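Local coordinates for protein putative retaining b-glycosidase (Saccharophagus degradans, PDB 5A95) that probably hydrolyses mixed-linkage beta-glucans as a retaining family 5 glycoside hydrolase, working as an assembly of three subunits, at residues S49-K54 with G134-L139; P148-Q153 with D158-E163; W336-I341 with S349-F354. The protein carries 1 engineered substitution. All coordinates share one frame; numbering follows the deposited sequence.

Contact 1: residues S49-K54 with G134-L139; sequences SFISVK and GIYLIL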
loop_
_atom_site.group_PDB
_atom_site.type_symbol
_atom_site.label_atom_id
_atom_site.label_comp_id
_atom_site.label_asym_id
_atom_site.label_seq_id
_atom_site.Cartn_x
_atom_site.Cartn_y
_atom_site.Cartn_z
ATOM N N SER A 49 36.486 14.091 7.046
ATOM C CA SER A 49 35.854 14.123 8.345
ATOM C C SER A 49 34.364 13.807 8.240
ATOM O O SER A 49 33.674 14.287 7.342
ATOM C CB SER A 49 35.997 15.497 8.989
ATOM O OG SER A 49 35.341 15.534 10.239
ATOM N N PHE A 50 33.859 13.023 9.168
ATOM C CA PHE A 50 32.428 12.991 9.402
ATOM C C PHE A 50 31.965 14.355 9.874
ATOM O O PHE A 50 32.644 15.043 10.644
ATOM C CB PHE A 50 32.034 11.965 10.492
ATOM C CG PHE A 50 32.067 10.542 10.028
ATOM C CD1 PHE A 50 30.986 9.996 9.355
ATOM C CD2 PHE A 50 33.199 9.752 10.221
ATOM C CE1 PHE A 50 31.018 8.694 8.921
ATOM C CE2 PHE A 50 33.222 8.439 9.787
ATOM C CZ PHE A 50 32.134 7.912 9.125
ATOM N N ILE A 51 30.759 14.719 9.461
ATOM C CA ILE A 51 30.062 15.879 9.984
ATOM C C ILE A 51 28.994 15.355 10.925
ATOM O O ILE A 51 28.287 14.397 10.585
ATOM C CB ILE A 51 29.418 16.725 8.867
ATOM C CG1 ILE A 51 30.462 17.133 7.812
ATOM C CG2 ILE A 51 28.702 17.952 9.449
ATOM C CD1 ILE A 51 31.654 17.906 8.353
ATOM N N SER A 52 28.857 15.968 12.077
ATOM C CA SER A 52 27.897 15.567 13.108
ATOM C C SER A 52 27.129 16.797 13.599
ATOM O O SER A 52 27.459 17.926 13.249
ATOM C CB SER A 52 28.603 14.865 14.277
ATOM O OG SER A 52 29.644 15.646 14.790
ATOM N N VAL A 53 26.096 16.554 14.404
ATOM C CA VAL A 53 25.305 17.592 15.009
ATOM C C VAL A 53 25.703 17.741 16.462
ATOM O O VAL A 53 25.754 16.764 17.185
ATOM C CB VAL A 53 23.812 17.253 14.869
ATOM C CG1 VAL A 53 22.942 18.155 15.741
ATOM C CG2 VAL A 53 23.379 17.331 13.412
ATOM N N LYS A 54 25.906 18.986 16.877
ATOM C CA LYS A 54 26.083 19.266 18.305
ATOM C C LYS A 54 25.322 20.550 18.604
ATOM O O LYS A 54 25.661 21.627 18.119
ATOM C CB LYS A 54 27.574 19.396 18.700
ATOM C CG LYS A 54 27.806 19.458 20.195
ATOM C CD LYS A 54 29.267 19.294 20.546
ATOM C CE LYS A 54 29.516 19.407 22.049
ATOM N NZ LYS A 54 30.884 18.927 22.338
ATOM N N GLY A 134 36.836 16.247 -1.727
ATOM C CA GLY A 134 36.686 16.681 -0.347
ATOM C C GLY A 134 35.358 17.351 -0.019
ATOM O O GLY A 134 35.253 18.053 1.005
ATOM N N ILE A 135 34.337 17.121 -0.853
ATOM C CA ILE A 135 33.016 17.714 -0.640
ATOM C C ILE A 135 32.005 16.654 -0.206
ATOM O O ILE A 135 32.274 15.456 -0.244
ATOM C CB ILE A 135 32.536 18.468 -1.873
ATOM C CG1 ILE A 135 32.229 17.505 -3.008
ATOM C CG2 ILE A 135 33.576 19.544 -2.208
ATOM C CD1 ILE A 135 31.605 18.140 -4.207
ATOM N N TYR A 136 30.873 17.139 0.275
ATOM C CA TYR A 136 29.871 16.286 0.908
ATOM C C TYR A 136 28.575 16.200 0.099
ATOM O O TYR A 136 28.295 17.078 -0.707
ATOM C CB TYR A 136 29.546 16.848 2.290
ATOM C CG TYR A 136 30.709 16.746 3.248
ATOM C CD1 TYR A 136 30.901 15.595 3.993
ATOM C CD2 TYR A 136 31.638 17.786 3.380
ATOM C CE1 TYR A 136 31.972 15.465 4.858
ATOM C CE2 TYR A 136 32.731 17.658 4.228
ATOM C CZ TYR A 136 32.889 16.512 4.974
ATOM O OH TYR A 136 33.940 16.413 5.845
ATOM N N LEU A 137 27.809 15.137 0.325
ATOM C CA LEU A 137 26.531 14.956 -0.333
ATOM C C LEU A 137 25.385 15.041 0.659
ATOM O O LEU A 137 25.454 14.498 1.761
ATOM C CB LEU A 137 26.475 13.595 -1.029
ATOM C CG LEU A 137 27.490 13.431 -2.162
ATOM C CD1 LEU A 137 27.509 11.976 -2.602
ATOM C CD2 LEU A 137 27.147 14.331 -3.342
ATOM N N ILE A 138 24.306 15.666 0.200
ATOM C CA ILE A 138 22.984 15.560 0.799
ATOM C C ILE A 138 22.159 14.685 -0.139
ATOM O O ILE A 138 21.999 15.030 -1.308
ATOM C CB ILE A 138 22.326 16.938 0.964
ATOM C CG1 ILE A 138 23.159 17.848 1.882
ATOM C CG2 ILE A 138 20.881 16.773 1.452
ATOM C CD1 ILE A 138 22.597 19.234 2.033
ATOM N N LEU A 139 21.623 13.572 0.362
ATOM C CA LEU A 139 20.751 12.744 -0.434
ATOM C C LEU A 139 19.325 13.096 -0.075
ATOM O O LEU A 139 18.924 13.016 1.090
ATOM C CB LEU A 139 21.012 11.258 -0.188
ATOM C CG LEU A 139 22.434 10.786 -0.470
ATOM C CD1 LEU A 139 22.566 9.282 -0.255
ATOM C CD2 LEU A 139 22.923 11.189 -1.854
#

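Contact 2: residues P148-Q153 with D158-E163; sequences PTEQYQ and DTTIKE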
loop_
_atom_site.group_PDB
_atom_site.type_symbol
_atom_site.label_atom_id
_atom_site.label_comp_id
_atom_site.label_asym_id
_atom_site.label_seq_id
_atom_site.Cartn_x
_atom_site.Cartn_y
_atom_site.Cartn_z
ATOM N N PRO A 148 1.677 10.692 4.232
ATOM C CA PRO A 148 0.713 9.836 4.959
ATOM C C PRO A 148 -0.485 9.344 4.159
ATOM O O PRO A 148 -0.996 8.262 4.422
ATOM C CB PRO A 148 0.271 10.707 6.142
ATOM C CG PRO A 148 1.499 11.535 6.419
ATOM C CD PRO A 148 2.018 11.890 5.029
ATOM N N THR A 149 -0.951 10.138 3.190
ATOM C CA THR A 149 -2.034 9.715 2.299
ATOM C C THR A 149 -1.515 9.233 0.947
ATOM O O THR A 149 -2.304 8.828 0.088
ATOM C CB THR A 149 -3.040 10.830 2.052
ATOM O OG1 THR A 149 -2.330 11.936 1.518
ATOM C CG2 THR A 149 -3.790 11.193 3.305
ATOM N N GLU A 150 -0.213 9.314 0.723
ATOM C CA GLU A 150 0.414 8.909 -0.539
ATOM C C GLU A 150 -0.198 9.646 -1.733
ATOM O O GLU A 150 -0.461 9.030 -2.758
ATOM C CB GLU A 150 0.428 7.368 -0.719
ATOM C CG GLU A 150 1.122 6.664 0.443
ATOM C CD GLU A 150 1.055 5.175 0.398
ATOM O OE1 GLU A 150 0.240 4.659 -0.384
ATOM O OE2 GLU A 150 1.817 4.487 1.140
ATOM N N GLN A 151 -0.368 10.953 -1.587
ATOM C CA GLN A 151 -0.896 11.814 -2.642
ATOM C C GLN A 151 0.097 12.954 -2.879
ATOM O O GLN A 151 0.636 13.517 -1.933
ATOM C CB GLN A 151 -2.270 12.420 -2.276
ATOM C CG GLN A 151 -3.308 11.420 -1.846
ATOM C CD GLN A 151 -3.730 10.473 -2.944
ATOM O OE1 GLN A 151 -4.288 10.891 -3.966
ATOM N NE2 GLN A 151 -3.514 9.194 -2.739
ATOM N N TYR A 152 0.304 13.319 -4.149
ATOM C CA TYR A 152 1.437 14.167 -4.539
ATOM C C TYR A 152 1.085 15.253 -5.522
ATOM O O TYR A 152 0.039 15.217 -6.215
ATOM C CB TYR A 152 2.602 13.294 -5.086
ATOM C CG TYR A 152 2.931 12.190 -4.113
ATOM C CD1 TYR A 152 3.736 12.410 -3.013
ATOM C CD2 TYR A 152 2.371 10.946 -4.265
ATOM C CE1 TYR A 152 3.945 11.433 -2.064
ATOM C CE2 TYR A 152 2.570 9.952 -3.337
ATOM C CZ TYR A 152 3.395 10.179 -2.242
ATOM O OH TYR A 152 3.572 9.190 -1.307
ATOM N N GLN A 153 2.005 16.194 -5.672
ATOM C CA GLN A 153 1.828 17.293 -6.581
ATOM C C GLN A 153 1.815 16.856 -8.053
ATOM O O GLN A 153 1.143 17.484 -8.878
ATOM C CB GLN A 153 2.892 18.369 -6.315
ATOM C CG GLN A 153 2.797 19.571 -7.248
ATOM C CD GLN A 153 3.714 20.661 -6.812
ATOM O OE1 GLN A 153 3.510 21.219 -5.749
ATOM N NE2 GLN A 153 4.683 20.991 -7.651
ATOM N N ASP A 158 5.577 10.640 -7.268
ATOM C CA ASP A 158 4.719 9.624 -6.667
ATOM C C ASP A 158 5.534 8.550 -5.963
ATOM O O ASP A 158 6.505 8.042 -6.500
ATOM C CB ASP A 158 3.856 8.959 -7.754
ATOM C CG ASP A 158 2.796 8.044 -7.184
ATOM O OD1 ASP A 158 2.062 8.493 -6.317
ATOM O OD2 ASP A 158 2.649 6.904 -7.605
ATOM N N THR A 159 5.097 8.215 -4.748
ATOM C CA THR A 159 5.753 7.217 -3.955
ATOM C C THR A 159 4.755 6.629 -2.971
ATOM O O THR A 159 3.561 6.968 -2.989
ATOM C CB THR A 159 7.050 7.773 -3.280
ATOM O OG1 THR A 159 7.773 6.707 -2.634
ATOM C CG2 THR A 159 6.777 8.892 -2.273
ATOM N N THR A 160 5.227 5.714 -2.149
ATOM C CA THR A 160 4.432 5.117 -1.084
ATOM C C THR A 160 5.276 5.131 0.180
ATOM O O THR A 160 6.499 5.304 0.139
ATOM C CB THR A 160 4.064 3.655 -1.389
ATOM O OG1 THR A 160 5.266 2.877 -1.502
ATOM C CG2 THR A 160 3.232 3.531 -2.645
ATOM N N ILE A 161 4.634 4.925 1.314
ATOM C CA ILE A 161 5.399 4.778 2.553
ATOM C C ILE A 161 6.354 3.586 2.429
ATOM O O ILE A 161 7.499 3.654 2.828
ATOM C CB ILE A 161 4.469 4.673 3.782
ATOM C CG1 ILE A 161 3.667 5.961 3.942
ATOM C CG2 ILE A 161 5.294 4.401 5.027
ATOM C CD1 ILE A 161 2.609 5.929 5.011
ATOM N N LYS A 162 5.885 2.480 1.867
ATOM C CA LYS A 162 6.721 1.314 1.686
ATOM C C LYS A 162 7.977 1.593 0.876
ATOM O O LYS A 162 9.079 1.203 1.254
ATOM C CB LYS A 162 5.931 0.173 1.051
ATOM C CG LYS A 162 6.760 -1.084 0.770
ATOM C CD LYS A 162 5.944 -2.154 0.035
ATOM C CE LYS A 162 6.816 -3.354 -0.282
ATOM N NZ LYS A 162 6.168 -4.462 -0.992
ATOM N N GLU A 163 7.800 2.292 -0.230
ATOM C CA GLU A 163 8.899 2.588 -1.140
ATOM C C GLU A 163 9.858 3.584 -0.497
ATOM O O GLU A 163 11.073 3.482 -0.677
ATOM C CB GLU A 163 8.389 3.144 -2.469
ATOM C CG GLU A 163 9.469 3.518 -3.469
ATOM C CD GLU A 163 8.909 4.123 -4.732
ATOM O OE1 GLU A 163 8.153 5.102 -4.600
ATOM O OE2 GLU A 163 9.222 3.637 -5.831
HETATM O O HOH W 1 2.940 1.953 1.451
HETATM O O HOH W 2 -0.501 9.244 -5.523
#

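Contact 3: residues W336-I341 with S349-F354; sequences WSPTMI and SEQGAF. With BGC (beta-D-glucopyranose), chain D; BGC (beta-D-glucopyranose), chain B.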
loop_
_atom_site.group_PDB
_atom_site.type_symbol
_atom_site.label_atom_id
_atom_site.label_comp_id
_atom_site.label_asym_id
_atom_site.label_seq_id
_atom_site.Cartn_x
_atom_site.Cartn_y
_atom_site.Cartn_z
ATOM N N TRP A 336 16.380 22.848 -15.693
ATOM C CA TRP A 336 15.496 22.965 -14.558
ATOM C C TRP A 336 15.675 24.336 -13.915
ATOM O O TRP A 336 16.795 24.798 -13.753
ATOM C CB TRP A 336 15.840 21.869 -13.552
ATOM C CG TRP A 336 15.406 20.516 -13.948
ATOM C CD1 TRP A 336 14.893 20.122 -15.163
ATOM C CD2 TRP A 336 15.400 19.367 -13.114
ATOM N NE1 TRP A 336 14.566 18.776 -15.115
ATOM C CE2 TRP A 336 14.886 18.287 -13.875
ATOM C CE3 TRP A 336 15.802 19.135 -11.789
ATOM C CZ2 TRP A 336 14.740 17.007 -13.349
ATOM C CZ3 TRP A 336 15.636 17.846 -11.259
ATOM C CH2 TRP A 336 15.117 16.808 -12.038
ATOM N N SER A 337 14.568 24.954 -13.534
ATOM C CA SER A 337 14.578 26.346 -13.103
ATOM C C SER A 337 14.149 26.510 -11.634
ATOM O O SER A 337 13.477 25.647 -11.075
ATOM C CB SER A 337 13.645 27.160 -13.995
ATOM O OG SER A 337 12.315 26.718 -13.859
ATOM N N PRO A 338 14.546 27.615 -10.984
ATOM C CA PRO A 338 15.447 28.644 -11.512
ATOM C C PRO A 338 16.869 28.116 -11.704
ATOM O O PRO A 338 17.416 27.469 -10.817
ATOM C CB PRO A 338 15.400 29.738 -10.442
ATOM C CG PRO A 338 15.025 29.019 -9.180
ATOM C CD PRO A 338 14.047 27.976 -9.647
ATOM N N THR A 339 17.465 28.398 -12.864
ATOM C CA THR A 339 18.788 27.899 -13.183
ATOM C C THR A 339 19.891 28.723 -12.520
ATOM O O THR A 339 19.704 29.916 -12.284
ATOM C CB THR A 339 19.067 27.999 -14.678
ATOM O OG1 THR A 339 19.077 29.378 -15.030
ATOM C CG2 THR A 339 18.044 27.268 -15.493
ATOM N N MET A 340 21.053 28.091 -12.298
ATOM C CA MET A 340 22.285 28.796 -11.949
ATOM C C MET A 340 23.198 29.028 -13.124
ATOM O O MET A 340 24.136 29.811 -13.023
ATOM C CB MET A 340 23.078 28.046 -10.879
ATOM C CG MET A 340 22.328 27.938 -9.564
ATOM S SD MET A 340 23.265 27.110 -8.274
ATOM C CE MET A 340 24.452 28.394 -7.908
ATOM N N ILE A 341 22.938 28.310 -14.207
ATOM C CA ILE A 341 23.779 28.343 -15.395
ATOM C C ILE A 341 22.904 28.349 -16.632
ATOM O O ILE A 341 21.786 27.823 -16.619
ATOM C CB ILE A 341 24.775 27.158 -15.439
ATOM C CG1 ILE A 341 24.033 25.812 -15.303
ATOM C CG2 ILE A 341 25.876 27.351 -14.404
ATOM C CD1 ILE A 341 24.940 24.597 -15.405
ATOM N N SER A 349 23.868 32.244 -14.744
ATOM C CA SER A 349 22.658 33.060 -14.767
ATOM C C SER A 349 22.832 34.163 -13.717
ATOM O O SER A 349 23.832 34.196 -13.011
ATOM C CB SER A 349 21.460 32.199 -14.406
ATOM O OG SER A 349 21.569 31.834 -13.042
ATOM N N GLU A 350 21.842 35.045 -13.612
ATOM C CA GLU A 350 21.914 36.111 -12.622
ATOM C C GLU A 350 22.130 35.508 -11.220
ATOM O O GLU A 350 23.043 35.904 -10.505
ATOM C CB GLU A 350 20.641 36.953 -12.631
ATOM C CG GLU A 350 20.662 38.060 -11.583
ATOM C CD GLU A 350 19.335 38.703 -11.294
ATOM O OE1 GLU A 350 18.272 38.206 -11.723
ATOM O OE2 GLU A 350 19.330 39.691 -10.515
ATOM N N GLN A 351 21.270 34.577 -10.798
ATOM C CA GLN A 351 21.449 34.038 -9.449
ATOM C C GLN A 351 22.724 33.208 -9.347
ATOM O O GLN A 351 23.343 33.155 -8.284
ATOM C CB GLN A 351 20.236 33.240 -8.946
ATOM C CG GLN A 351 20.021 31.867 -9.567
ATOM C CD GLN A 351 19.219 30.937 -8.674
ATOM O OE1 GLN A 351 18.971 31.224 -7.510
ATOM N NE2 GLN A 351 18.873 29.781 -9.203
ATOM N N GLY A 352 23.105 32.535 -10.428
ATOM C CA GLY A 352 24.328 31.769 -10.402
ATOM C C GLY A 352 25.560 32.604 -10.126
ATOM O O GLY A 352 26.359 32.257 -9.256
ATOM N N ALA A 353 25.697 33.730 -10.829
ATOM C CA ALA A 353 26.842 34.598 -10.609
ATOM C C ALA A 353 26.835 35.135 -9.177
ATOM O O ALA A 353 27.880 35.247 -8.543
ATOM C CB ALA A 353 26.846 35.755 -11.594
ATOM N N PHE A 354 25.648 35.506 -8.696
ATOM C CA PHE A 354 25.513 36.048 -7.358
ATOM C C PHE A 354 26.009 35.017 -6.326
ATOM O O PHE A 354 26.867 35.305 -5.478
ATOM C CB PHE A 354 24.065 36.466 -7.088
ATOM C CG PHE A 354 23.830 36.816 -5.641
ATOM C CD1 PHE A 354 24.313 38.020 -5.126
ATOM C CD2 PHE A 354 23.257 35.903 -4.767
ATOM C CE1 PHE A 354 24.164 38.336 -3.804
ATOM C CE2 PHE A 354 23.133 36.212 -3.434
ATOM C CZ PHE A 354 23.579 37.417 -2.959
HETATM C C2 BGC D . 11.977 22.704 -12.062
HETATM C C3 BGC D . 11.386 21.911 -13.214
HETATM C C4 BGC D . 11.671 20.434 -13.062
HETATM C C5 BGC D . 11.248 19.939 -11.679
HETATM C C6 BGC D . 11.710 18.537 -11.373
HETATM C C1 BGC D . 11.415 22.114 -10.779
HETATM O O2 BGC D . 11.591 24.065 -12.236
HETATM O O3 BGC D . 11.985 22.370 -14.433
HETATM O O4 BGC D . 10.931 19.718 -14.046
HETATM O O5 BGC D . 11.822 20.762 -10.680
HETATM O O6 BGC D . 11.297 18.175 -10.059
HETATM C C2 BGC B . 11.869 23.781 -16.372
HETATM C C3 BGC B . 10.960 24.506 -17.343
HETATM C C4 BGC B . 9.879 23.573 -17.837
HETATM C C5 BGC B . 9.123 23.003 -16.653
HETATM C C6 BGC B . 8.048 22.011 -17.084
HETATM C C1 BGC B . 11.088 23.132 -15.263
HETATM O O2 BGC B . 12.805 24.719 -15.824
HETATM O O3 BGC B . 11.729 24.935 -18.463
HETATM O O4 BGC B . 9.018 24.300 -18.716
HETATM O O5 BGC B . 10.042 22.303 -15.809
HETATM O O6 BGC B . 8.666 20.885 -17.734
#

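Contact 1: residues S49-K54 with G134-L139
Y136 reaches out from the start of strand 136-144 and puts its hydroxyl against the backbone of S49. Y136 OH donates to S49 O at 2.6 Å. The accepting oxygen lies in the plane of the ring, at its edge, and the donor is tilted 17° from the carbonyl plane. I51 comes from another side, over one face of the ring. Its CG1 stands 4.0 Å from the centroid of the Y136 ring, a CH-pi contact displaced toward the CE1 rim. The second torsion of I51 (chi2 -57°) bends the chain, and CD1 then lies 3.7 Å from Y136 OH. The ring is thus covered on a face and held at its hydroxyl by one bond. F66 also meets it, with the two ring planes steeply inclined. The side chain of S49 turns elsewhere: OG bonds to F50 O at 2.8 Å and is also paired with D61 N. This leaves the S49 carbonyl to do the polar work. A phenylalanine here would probably leave S49 O without this buried donor. Segment 49-54 runs into strand 52-54, the first arm of a hairpin with strand 57-59, which lies at the N-terminal end of the eight-stranded barrel. One short bond beside an apolar contact is likely to limit how far the ring can turn, and it joins this hairpin region to the barrel wall.

Contact 2: residues P148-Q153 with D158-E163
The loop that follows strand 136-144 folds back on itself to cap helix 161-174, with T160 as N-cap. E150, in the first position of a G1 beta bulge with Q151, serves the same helix start. Its chain is extended beyond CG, and OE2 accepts from I161 N at 2.9 Å in a nearly straight bond (169°) that comes from above the carboxylate plane. OE2 also accepts a hydrogen bond from a water that accepts from K162 N. T160 OG1 accepts from E163 N at 2.9 Å. The first three helical N-H groups are therefore each met by an acceptor: carboxylate, water, hydroxyl. Deeper in, the Y152 ring lies against D158 and T159. Y152 OH donates to T159 O at 2.8 Å, from well above the carbonyl plane, and T159 CG2 packs 3.4 Å from Y152 OH. The D158 carboxylate stands steeply to the ring, 75° between planes, with OD1 3.2 Å from Y152 CD2. A second water donates to E150 O and D158 OD1. Outside the two segments, K162 of the second subunit forms a salt bridge with D158 OD2, and its NZ also bonds T159 O. K162 of this chain does the same to D158 of the third subunit. Beneath the cap, T159 OG1 donates to E163 OE1 at 2.6 Å, and E163 is salt-bridged to R112. The helix start would probably favour the negative charge of E150. The chemistry implies a polar, water-linked loop, consistent with one that takes part in holding the three subunits together.

Contact 3: residues W336-I341 with S349-F354
T339 O is held between two side chains of segment 349-354, which reach it from opposite faces of its carbonyl plane. S349 OG donates from one face at 2.8 Å to T339 O. Q351 NE2 donates from the other at 3.2 Å, almost straight above the T339 carbonyl (77° out of plane) and with the acceptor in its own amide plane. Both side chains start alike. S349 OG lies between its backbone N and carbonyl carbon (chi1 68°), where it can also accept from G352 N. Q351 has the same first torsion (chi1 73°), and its extended chain carries the amide across to the loop. There both ends of the amide are bonded: W294 N bonds OE1, and W330 O takes a second bond from NE2. P338, which follows a cis peptide bond, lays CB 3.7 Å from Q351 NE2, and the M340 side chain crosses Q351 at about a right angle. The backbones meet closely as well. S349 N donates to M340 O at 3.0 Å, and G352 CA makes a CH...O contact to M340 O at 3.3 Å. G352 has no side chain, which lets the backbones come this close. At the start of segment 336-341, W336 lies along bound glucose, with one ring face under C4 of the chain D sugar. O2 of this sugar donates to S337 O at 2.7 Å. S337 OG sits near O2 of this glucose and O2 of the chain B glucose. W32 of the second subunit meets W336 edge-to-face. This is the loop after the last barrel strand, 326-329, of a (beta/alpha)8 glycoside hydrolase: a tryptophan facing the bound sugar, followed by an N-capped helix, 350-363.

Overall arrangement
Contacts 1 and 3 are mostly buried, and contact 2 is more open, at the subunit interface. Contacts 1 and 2 lie on successive parts of the chain: strand 136-144 begins in contact 1 and leads to the loop of contact 2. Their centres are 28 Å apart, on opposite sides of the chain's centre. Contact 1 is largely apolar, with one bond from a tyrosine hydroxyl. Contacts 2 and 3 both settle the start of a helix, with T160 or S349 as N-cap. They do so differently: contact 2 adds a carboxylate and waters, while in contact 3 the capping serine and a glutamine amide also bond loop carbonyls. Only contact 3 touches bound glucose directly.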